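Local coordinates for 2-oxoglutarate-dependent dioxygenase DAO (PDB 6KUN), which probably catalyses the iron- and 2-oxoglutarate-dependent oxidation of the auxin indole-3-acetic acid to inactive 2-oxoindole-3-acetic acid, at residues Gly44-Met49 with Lys118-Arg123; Gly219-Asn224 with Arg270-Phe275; Leu85-Gly90 with Met155-Tyr160. All blocks are in the same frame, centred on the assembly; numbering follows the deposited sequence.

Contact 3 is the buried one: two neighbouring antiparallel strands of the large jelly-roll sheet, held by backbone bonds, with a salt bridge on one face and 2-oxoglutarate on the other. Contacts 1 and 2 are only partly buried. Contact 1 packs two helices through apolar side chains and one aromatic ring, and it touches contact 3 where Met49 CE meets Met155 SD at 3.8 Å; helix 43-57 lies against the sheet there. Contact 2 lies across the chain's centre from both, its centre about 34 Å from that of contact 1 and 32 Å from that of contact 3, and joins a helix end to a loop by mixed polar and aromatic contacts.

Contact 1: residues Gly44-Met49 with Lys118-Arg123; sequences GLQAEM and KAYAER
This is apolar helix-helix packing on the outside of the jelly roll, between helix 43-57 and the long helix 111-138. The short segments run obliquely antiparallel, 124° between their directions, and their axes come no closer than 10.3 Å. Such a wide spacing is bridged by large side chains, chiefly Tyr120, whose ring reaches out from the long helix to Leu45 and Met49, one helical turn apart. Met49 takes one face. Its CG is anti to the backbone N and stands over the middle of the Tyr120 ring, 3.5 Å from the centroid and only 13° off the ring normal, a close CH-pi contact. The chain then bends at chi2, so that the sulfur swings back along the Tyr120 side chain; SD lies obliquely, 4.4 Å from the Tyr120 ring centroid, in a Met-aromatic contact, and 3.7 Å from Tyr120 CB. Leu45 instead comes to the rim of the ring, with CG near the ring plane and 3.9 Å from Tyr120 CD1. Tyr120 itself has an unusual chi1 of -145°, well short of a staggered anti position, which is consistent with slight strain and sets the ring with its face to Met49 and its edge to Leu45. Further out, Leu45 rests its CD1 against Ala119 of the long helix. Gln46 offers its CG to the phenol oxygen, while its amide turns away to bond Val41 O. On the sheet side Met49 also touches Phe153 and Met155 of strand 151-158, so the same methionine packs against both the long helix and the major sheet. At the more exposed end the packing finishes with Leu45 CD2 set 3.8 Å from Arg123 CG.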
loop_
_atom_site.group_PDB
_atom_site.type_symbol
_atom_site.label_atom_id
_atom_site.label_comp_id
_atom_site.label_asym_id
_atom_site.label_seq_id
_atom_site.Cartn_x
_atom_site.Cartn_y
_atom_site.Cartn_z
ATOM N N GLY B 44 -1.236 1.039 10.719
ATOM C CA GLY B 44 -2.081 2.201 10.641
ATOM C C GLY B 44 -1.263 3.463 10.480
ATOM O O GLY B 44 -1.603 4.326 9.664
ATOM N N LEU B 45 -0.182 3.594 11.254
ATOM C CA LEU B 45 0.668 4.776 11.148
ATOM C C LEU B 45 1.331 4.838 9.780
ATOM O O LEU B 45 1.401 5.898 9.158
ATOM C CB LEU B 45 1.732 4.748 12.264
ATOM C CG LEU B 45 2.670 5.952 12.238
ATOM C CD1 LEU B 45 1.908 7.282 12.384
ATOM C CD2 LEU B 45 3.691 5.820 13.320
ATOM N N GLN B 46 1.810 3.703 9.271
ATOM C CA GLN B 46 2.394 3.728 7.934
ATOM C C GLN B 46 1.380 4.192 6.902
ATOM O O GLN B 46 1.736 4.901 5.952
ATOM C CB GLN B 46 2.903 2.334 7.570
ATOM C CG GLN B 46 4.068 1.892 8.394
ATOM C CD GLN B 46 4.463 0.516 8.013
ATOM O OE1 GLN B 46 4.766 0.267 6.849
ATOM N NE2 GLN B 46 4.417 -0.403 8.964
ATOM N N ALA B 47 0.123 3.771 7.040
ATOM C CA ALA B 47 -0.895 4.184 6.075
ATOM C C ALA B 47 -1.186 5.678 6.203
ATOM O O ALA B 47 -1.353 6.397 5.212
ATOM C CB ALA B 47 -2.190 3.384 6.297
ATOM N N GLU B 48 -1.271 6.155 7.418
ATOM C CA GLU B 48 -1.551 7.579 7.612
ATOM C C GLU B 48 -0.403 8.438 7.076
ATOM O O GLU B 48 -0.641 9.523 6.516
ATOM C CB GLU B 48 -1.786 7.847 9.101
ATOM C CG GLU B 48 -2.940 7.053 9.661
ATOM C CD GLU B 48 -3.051 7.147 11.161
ATOM O OE1 GLU B 48 -2.284 7.924 11.765
ATOM O OE2 GLU B 48 -3.903 6.433 11.735
ATOM N N MET B 49 0.837 7.960 7.216
ATOM C CA MET B 49 1.985 8.719 6.736
ATOM C C MET B 49 2.046 8.735 5.213
ATOM O O MET B 49 2.406 9.750 4.607
ATOM C CB MET B 49 3.272 8.126 7.302
ATOM C CG MET B 49 4.504 8.842 6.852
ATOM S SD MET B 49 4.432 10.522 7.501
ATOM C CE MET B 49 6.063 11.085 7.011
ATOM N N LYS B 118 5.097 14.238 12.581
ATOM C CA LYS B 118 5.825 14.243 13.840
ATOM C C LYS B 118 5.967 12.832 14.376
ATOM O O LYS B 118 7.071 12.423 14.779
ATOM C CB LYS B 118 5.105 15.138 14.842
ATOM C CG LYS B 118 5.799 15.296 16.172
ATOM C CD LYS B 118 5.087 16.358 17.038
ATOM C CE LYS B 118 5.823 16.541 18.357
ATOM N NZ LYS B 118 5.739 17.932 18.854
ATOM N N ALA B 119 4.865 12.073 14.406
ATOM C CA ALA B 119 4.910 10.728 14.963
ATOM C C ALA B 119 5.831 9.835 14.149
ATOM O O ALA B 119 6.636 9.078 14.716
ATOM C CB ALA B 119 3.489 10.139 15.036
ATOM N N TYR B 120 5.730 9.923 12.832
ATOM C CA TYR B 120 6.567 9.192 11.955
ATOM C C TYR B 120 8.051 9.517 12.156
ATOM O O TYR B 120 8.816 8.645 12.292
ATOM C CB TYR B 120 6.144 9.321 10.499
ATOM C CG TYR B 120 6.358 8.100 9.717
ATOM C CD1 TYR B 120 5.459 7.104 9.785
ATOM C CD2 TYR B 120 7.460 7.919 8.926
ATOM C CE1 TYR B 120 5.609 5.979 9.085
ATOM C CE2 TYR B 120 7.621 6.766 8.208
ATOM C CZ TYR B 120 6.666 5.811 8.298
ATOM O OH TYR B 120 6.680 4.624 7.679
ATOM N N ALA B 121 8.409 10.774 12.168
ATOM C CA ALA B 121 9.819 11.156 12.336
ATOM C C ALA B 121 10.360 10.568 13.631
ATOM O O ALA B 121 11.440 9.938 13.660
ATOM C CB ALA B 121 9.984 12.680 12.328
ATOM N N GLU B 122 9.592 10.716 14.703
ATOM C CA GLU B 122 9.982 10.171 15.992
ATOM C C GLU B 122 10.143 8.651 15.932
ATOM O O GLU B 122 11.138 8.109 16.440
ATOM C CB GLU B 122 8.926 10.561 17.028
ATOM C CG GLU B 122 8.988 12.012 17.430
ATOM C CD GLU B 122 7.752 12.445 18.216
ATOM O OE1 GLU B 122 6.780 11.657 18.316
ATOM O OE2 GLU B 122 7.751 13.589 18.719
ATOM N N ARG B 123 9.173 7.947 15.299
ATOM C CA ARG B 123 9.238 6.497 15.234
ATOM C C ARG B 123 10.411 6.032 14.373
ATOM O O ARG B 123 11.107 5.050 14.709
ATOM C CB ARG B 123 7.927 5.914 14.709
ATOM C CG ARG B 123 6.729 6.231 15.569
ATOM C CD ARG B 123 6.916 5.697 16.948
ATOM N NE ARG B 123 7.143 4.262 16.900
ATOM C CZ ARG B 123 6.169 3.365 16.892
ATOM N NH1 ARG B 123 4.899 3.763 16.942
ATOM N NH2 ARG B 123 6.469 2.074 16.840
#

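Contact 2: residues Gly219-Asn224 with Arg270-Phe275; sequences GQAWSN and RRYREF
Two aromatic rings of 270-275, in the loop leading from strand 256-257 into strand 275-276, are met at their edges by the C-terminal end of helix 217-222, which a Schellman motif closes. The Tyr272 ring has the Gln220 amide at its hydroxyl edge, the two planes nearly perpendicular at 81°, while Ala221 CA approaches obliquely, 3.7 Å from Tyr272 CD2. The Phe275 ring takes Ala221 CB at its edge, 3.8 Å from Phe275 CE1, with Arg273 O also near its plane. The methyl of Ala221 thus touches both rings, its CB 3.9 Å from Tyr272 CD2. Asn224 is the C-prime residue of that motif, with a positive phi of 56°, and its N bonds Ala221 O. Its side chain, CG anti to the backbone N, reaches across to the loop, where ND2 bonds Leu263 O and OD1 receives the backbone N-H of Arg271. An alanine here would probably loosen the loop against the helix end, since the side-chain hydrogen bonds to Leu263 O and Arg271 N would go. The Arg271 N to Asn224 OD1 bond is fairly straight, 2.8 Å and 157° at the hydrogen, and lands on a lone pair in the carbonyl plane.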
loop_
_atom_site.group_PDB
_atom_site.type_symbol
_atom_site.label_atom_id
_atom_site.label_comp_id
_atom_site.label_asym_id
_atom_site.label_seq_id
_atom_site.Cartn_x
_atom_site.Cartn_y
_atom_site.Cartn_z
ATOM N N GLY B 219 29.680 4.581 8.181
ATOM C CA GLY B 219 29.603 3.195 8.626
ATOM C C GLY B 219 30.875 2.407 8.308
ATOM O O GLY B 219 31.365 1.597 9.140
ATOM N N GLN B 220 31.391 2.588 7.075
ATOM C CA GLN B 220 32.616 1.906 6.650
ATOM C C GLN B 220 33.801 2.361 7.488
ATOM O O GLN B 220 34.642 1.557 7.865
ATOM C CB GLN B 220 32.845 2.179 5.159
ATOM C CG GLN B 220 34.290 2.141 4.622
ATOM C CD GLN B 220 34.847 0.735 4.444
ATOM O OE1 GLN B 220 34.128 -0.280 4.562
ATOM N NE2 GLN B 220 36.140 0.670 4.192
ATOM N N ALA B 221 33.870 3.644 7.819
ATOM C CA ALA B 221 35.015 4.158 8.563
ATOM C C ALA B 221 34.914 3.812 10.049
ATOM O O ALA B 221 35.875 3.323 10.652
ATOM C CB ALA B 221 35.171 5.671 8.350
ATOM N N TRP B 222 33.763 4.023 10.658
ATOM C CA TRP B 222 33.562 3.659 12.055
ATOM C C TRP B 222 33.759 2.170 12.293
ATOM O O TRP B 222 34.180 1.761 13.383
ATOM C CB TRP B 222 32.155 4.083 12.461
ATOM C CG TRP B 222 31.740 3.731 13.835
ATOM C CD1 TRP B 222 31.797 4.544 14.948
ATOM C CD2 TRP B 222 31.148 2.520 14.248
ATOM N NE1 TRP B 222 31.302 3.866 16.031
ATOM C CE2 TRP B 222 30.882 2.626 15.625
ATOM C CE3 TRP B 222 30.801 1.335 13.584
ATOM C CZ2 TRP B 222 30.299 1.602 16.345
ATOM C CZ3 TRP B 222 30.216 0.330 14.297
ATOM C CH2 TRP B 222 29.980 0.459 15.668
ATOM N N SER B 223 33.448 1.339 11.311
ATOM C CA SER B 223 33.552 -0.104 11.504
ATOM C C SER B 223 34.944 -0.637 11.167
ATOM O O SER B 223 35.144 -1.846 11.133
ATOM C CB SER B 223 32.504 -0.809 10.669
ATOM O OG SER B 223 32.856 -0.776 9.299
ATOM N N ASN B 224 35.875 0.260 10.896
ATOM C CA ASN B 224 37.220 -0.068 10.464
ATOM C C ASN B 224 37.238 -0.922 9.218
ATOM O O ASN B 224 38.017 -1.860 9.122
ATOM C CB ASN B 224 38.023 -0.761 11.556
ATOM C CG ASN B 224 39.497 -0.699 11.267
ATOM O OD1 ASN B 224 40.005 0.341 10.888
ATOM N ND2 ASN B 224 40.158 -1.842 11.343
ATOM N N ARG B 270 44.026 -0.537 11.681
ATOM C CA ARG B 270 43.263 0.706 11.583
ATOM C C ARG B 270 43.346 1.347 10.201
ATOM O O ARG B 270 44.415 1.745 9.736
ATOM C CB ARG B 270 43.800 1.648 12.640
ATOM C CG ARG B 270 43.114 3.019 12.641
ATOM C CD ARG B 270 42.812 3.461 14.058
ATOM N NE ARG B 270 42.202 4.787 14.096
ATOM C CZ ARG B 270 41.070 5.119 13.477
ATOM N NH1 ARG B 270 40.412 4.231 12.749
ATOM N NH2 ARG B 270 40.603 6.353 13.578
ATOM N N ARG B 271 42.188 1.468 9.553
ATOM C CA ARG B 271 42.109 1.815 8.138
ATOM C C ARG B 271 42.105 3.317 7.881
ATOM O O ARG B 271 42.703 3.773 6.906
ATOM C CB ARG B 271 40.844 1.208 7.502
ATOM C CG ARG B 271 40.847 -0.320 7.425
ATOM C CD ARG B 271 41.441 -0.832 6.121
ATOM N NE ARG B 271 40.418 -1.301 5.189
ATOM C CZ ARG B 271 39.670 -2.387 5.379
ATOM N NH1 ARG B 271 39.810 -3.111 6.487
ATOM N NH2 ARG B 271 38.769 -2.740 4.472
ATOM N N TYR B 272 41.459 4.102 8.736
ATOM C CA TYR B 272 41.224 5.505 8.456
ATOM C C TYR B 272 41.681 6.338 9.629
ATOM O O TYR B 272 41.542 5.920 10.788
ATOM C CB TYR B 272 39.749 5.763 8.169
ATOM C CG TYR B 272 39.186 4.928 7.032
ATOM C CD1 TYR B 272 39.399 5.284 5.714
ATOM C CD2 TYR B 272 38.425 3.810 7.284
ATOM C CE1 TYR B 272 38.861 4.544 4.681
ATOM C CE2 TYR B 272 37.910 3.041 6.265
ATOM C CZ TYR B 272 38.117 3.442 4.961
ATOM O OH TYR B 272 37.604 2.678 3.922
ATOM N N ARG B 273 42.233 7.510 9.323
ATOM C CA ARG B 273 42.494 8.463 10.394
ATOM C C ARG B 273 41.162 8.952 10.949
ATOM O O ARG B 273 40.126 8.910 10.265
ATOM C CB ARG B 273 43.344 9.638 9.881
ATOM C CG ARG B 273 42.586 10.735 9.203
ATOM C CD ARG B 273 43.529 11.652 8.409
ATOM N NE ARG B 273 44.214 10.931 7.341
ATOM C CZ ARG B 273 44.575 11.466 6.178
ATOM N NH1 ARG B 273 44.309 12.737 5.917
ATOM N NH2 ARG B 273 45.182 10.722 5.272
ATOM N N GLU B 274 41.194 9.420 12.198
ATOM C CA GLU B 274 40.034 10.094 12.772
ATOM C C GLU B 274 39.738 11.356 11.961
ATOM O O GLU B 274 40.664 12.027 11.485
ATOM C CB GLU B 274 40.268 10.459 14.236
ATOM C CG GLU B 274 40.514 9.266 15.152
ATOM C CD GLU B 274 40.662 9.655 16.613
ATOM O OE1 GLU B 274 40.715 10.864 16.925
ATOM O OE2 GLU B 274 40.742 8.741 17.451
ATOM N N PHE B 275 38.441 11.653 11.775
ATOM C CA PHE B 275 38.023 12.831 11.049
ATOM C C PHE B 275 36.689 13.339 11.583
ATOM O O PHE B 275 35.910 12.617 12.232
ATOM C CB PHE B 275 37.992 12.586 9.528
ATOM C CG PHE B 275 37.002 11.522 9.079
ATOM C CD1 PHE B 275 37.381 10.183 9.029
ATOM C CD2 PHE B 275 35.732 11.868 8.684
ATOM C CE1 PHE B 275 36.479 9.218 8.618
ATOM C CE2 PHE B 275 34.825 10.923 8.260
ATOM C CZ PHE B 275 35.197 9.604 8.241
#

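Contact 3: residues Leu85-Gly90 with Met155-Tyr160; sequences LYEAFG and MNRYNY. With AKG (2-oxoglutaric acid), chain G.
Glu87 and Arg157 are a hydrogen-bonded antiparallel pair, N to O in both directions, as are Phe89 and Met155. Glu87 CB leaves on the face shared with Phe89, Met155 and Arg157. Glu87 CG sits in the crowded position between backbone N and carbonyl carbon (chi1 73°), 4.0 Å from Arg157 CB, and the chain runs extended beside Arg157. CD brings the carboxylate to the guanidinium edge. There Glu87 OE1 accepts three bonds, from Asn159 ND2 at 2.8 Å on its anti lone pair and from Arg157 NH2 and Arg157 NE, both above the carboxylate plane. This side-on salt bridge, 2.9 Å from Arg157 NH2 to Glu87 OE1, spends two nitrogens on one oxygen, while OE2 turns to Tyr76 OH and Lys64 NZ; such neighbours would probably keep Glu87 ionised. The opposite face, with Asn156 and Tyr158, forms part of the 2-oxoglutarate pocket. Tyr86 OH donates to Asn156 OD1, and Tyr86 CD1 lies over the Tyr158 ring, whose OH gives a very short 2.5 Å bond to AKG O4; Arg242 also bonds the cosubstrate. Strand 86-92 lies between strands 75-77 and 151-158 of the jelly-roll's large sheet, and helix 43-57 covers the Glu87 face through Val53, Leu56 and Phe57.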
loop_
_atom_site.group_PDB
_atom_site.type_symbol
_atom_site.label_atom_id
_atom_site.label_comp_id
_atom_site.label_asym_id
_atom_site.label_seq_id
_atom_site.Cartn_x
_atom_site.Cartn_y
_atom_site.Cartn_z
ATOM N N LEU B 85 13.489 16.956 -11.492
ATOM C CA LEU B 85 12.275 16.275 -11.238
ATOM C C LEU B 85 12.101 15.974 -9.722
ATOM O O LEU B 85 11.143 15.374 -9.322
ATOM C CB LEU B 85 12.213 15.006 -12.054
ATOM C CG LEU B 85 12.219 14.950 -13.586
ATOM C CD1 LEU B 85 11.926 13.545 -14.047
ATOM C CD2 LEU B 85 11.285 15.932 -14.239
ATOM N N TYR B 86 13.050 16.415 -8.912
ATOM C CA TYR B 86 13.142 16.077 -7.498
ATOM C C TYR B 86 12.708 17.250 -6.636
ATOM O O TYR B 86 13.105 18.388 -6.889
ATOM C CB TYR B 86 14.573 15.664 -7.155
ATOM C CG TYR B 86 14.841 15.421 -5.685
ATOM C CD1 TYR B 86 14.263 14.343 -5.022
ATOM C CD2 TYR B 86 15.677 16.251 -4.963
ATOM C CE1 TYR B 86 14.505 14.110 -3.690
ATOM C CE2 TYR B 86 15.931 16.018 -3.614
ATOM C CZ TYR B 86 15.336 14.941 -2.989
ATOM O OH TYR B 86 15.558 14.672 -1.663
ATOM N N GLU B 87 11.857 16.971 -5.650
ATOM C CA GLU B 87 11.498 17.934 -4.616
ATOM C C GLU B 87 11.415 17.179 -3.296
ATOM O O GLU B 87 11.278 15.954 -3.269
ATOM C CB GLU B 87 10.197 18.677 -4.939
ATOM C CG GLU B 87 8.928 17.868 -4.798
ATOM C CD GLU B 87 7.713 18.591 -5.387
ATOM O OE1 GLU B 87 7.165 18.089 -6.397
ATOM O OE2 GLU B 87 7.301 19.663 -4.855
ATOM N N ALA B 88 11.519 17.913 -2.202
ATOM C CA ALA B 88 11.636 17.228 -0.933
ATOM C C ALA B 88 11.355 18.169 0.221
ATOM O O ALA B 88 11.329 19.393 0.069
ATOM C CB ALA B 88 13.032 16.614 -0.767
ATOM N N PHE B 89 11.121 17.547 1.381
ATOM C CA PHE B 89 11.059 18.202 2.681
ATOM C C PHE B 89 12.107 17.533 3.541
ATOM O O PHE B 89 12.094 16.294 3.664
ATOM C CB PHE B 89 9.684 18.027 3.365
ATOM C CG PHE B 89 8.551 18.722 2.679
ATOM C CD1 PHE B 89 7.913 18.148 1.590
ATOM C CD2 PHE B 89 8.055 19.919 3.195
ATOM C CE1 PHE B 89 6.818 18.770 0.988
ATOM C CE2 PHE B 89 6.970 20.556 2.606
ATOM C CZ PHE B 89 6.346 19.991 1.512
ATOM N N GLY B 90 13.011 18.315 4.108
ATOM C CA GLY B 90 14.057 17.800 4.967
ATOM C C GLY B 90 14.037 18.439 6.337
ATOM O O GLY B 90 13.706 19.627 6.481
ATOM N N MET B 155 11.612 13.591 3.255
ATOM C CA MET B 155 10.459 13.151 2.475
ATOM C C MET B 155 10.736 13.592 1.053
ATOM O O MET B 155 11.082 14.767 0.831
ATOM C CB MET B 155 9.159 13.740 3.023
ATOM C CG MET B 155 8.803 13.213 4.410
ATOM S SD MET B 155 7.439 14.120 5.227
ATOM C CE MET B 155 8.130 15.783 5.435
ATOM N N ASN B 156 10.651 12.650 0.114
ATOM C CA ASN B 156 11.099 12.911 -1.251
ATOM C C ASN B 156 9.971 12.643 -2.256
ATOM O O ASN B 156 9.178 11.710 -2.095
ATOM C CB ASN B 156 12.301 12.027 -1.684
ATOM C CG ASN B 156 13.412 11.946 -0.635
ATOM O OD1 ASN B 156 14.071 12.928 -0.329
ATOM N ND2 ASN B 156 13.637 10.742 -0.109
ATOM N N ARG B 157 9.974 13.403 -3.346
ATOM C CA ARG B 157 9.126 13.101 -4.494
ATOM C C ARG B 157 9.913 13.309 -5.776
ATOM O O ARG B 157 10.514 14.368 -5.982
ATOM C CB ARG B 157 7.876 13.973 -4.508
ATOM C CG ARG B 157 6.882 13.588 -5.547
ATOM C CD ARG B 157 5.566 14.294 -5.331
ATOM N NE ARG B 157 5.519 15.605 -5.950
ATOM C CZ ARG B 157 4.392 16.187 -6.376
ATOM N NH1 ARG B 157 3.240 15.556 -6.248
ATOM N NH2 ARG B 157 4.429 17.385 -6.928
ATOM N N TYR B 158 9.917 12.289 -6.628
ATOM C CA TYR B 158 10.516 12.365 -7.968
ATOM C C TYR B 158 9.363 12.417 -8.962
ATOM O O TYR B 158 8.547 11.495 -9.031
ATOM C CB TYR B 158 11.466 11.185 -8.236
ATOM C CG TYR B 158 12.542 11.024 -7.164
ATOM C CD1 TYR B 158 12.231 10.477 -5.924
ATOM C CD2 TYR B 158 13.851 11.432 -7.381
ATOM C CE1 TYR B 158 13.183 10.341 -4.937
ATOM C CE2 TYR B 158 14.814 11.306 -6.399
ATOM C CZ TYR B 158 14.472 10.753 -5.179
ATOM O OH TYR B 158 15.421 10.610 -4.188
ATOM N N ASN B 159 9.260 13.517 -9.690
ATOM C CA ASN B 159 8.111 13.763 -10.559
ATOM C C ASN B 159 8.362 13.185 -11.944
ATOM O O ASN B 159 8.654 13.879 -12.916
ATOM C CB ASN B 159 7.816 15.252 -10.609
ATOM C CG ASN B 159 7.310 15.757 -9.291
ATOM O OD1 ASN B 159 6.304 15.258 -8.790
ATOM N ND2 ASN B 159 8.026 16.706 -8.699
ATOM N N TYR B 160 8.216 11.872 -12.013
ATOM C CA TYR B 160 8.366 11.139 -13.250
ATOM C C TYR B 160 7.217 11.417 -14.205
ATOM O O TYR B 160 6.104 11.761 -13.791
ATOM C CB TYR B 160 8.419 9.645 -12.956
ATOM C CG TYR B 160 9.614 9.181 -12.151
ATOM C CD1 TYR B 160 10.820 9.876 -12.185
ATOM C CD2 TYR B 160 9.536 8.029 -11.379
ATOM C CE1 TYR B 160 11.906 9.439 -11.484
ATOM C CE2 TYR B 160 10.623 7.577 -10.666
ATOM C CZ TYR B 160 11.802 8.288 -10.723
ATOM O OH TYR B 160 12.873 7.835 -10.022
HETATM C C1 AKG G . 19.128 7.710 -0.927
HETATM O O1 AKG G . 18.437 7.008 -0.158
HETATM O O2 AKG G . 20.087 8.397 -0.514
HETATM C C2 AKG G . 18.806 7.730 -2.351
HETATM O O5 AKG G . 19.635 7.379 -3.173
HETATM C C3 AKG G . 17.438 8.187 -2.800
HETATM C C4 AKG G . 16.379 7.616 -1.866
HETATM C C5 AKG G . 15.010 8.052 -2.331
HETATM O O3 AKG G . 14.222 7.183 -2.765
HETATM O O4 AKG G . 14.715 9.265 -2.264
#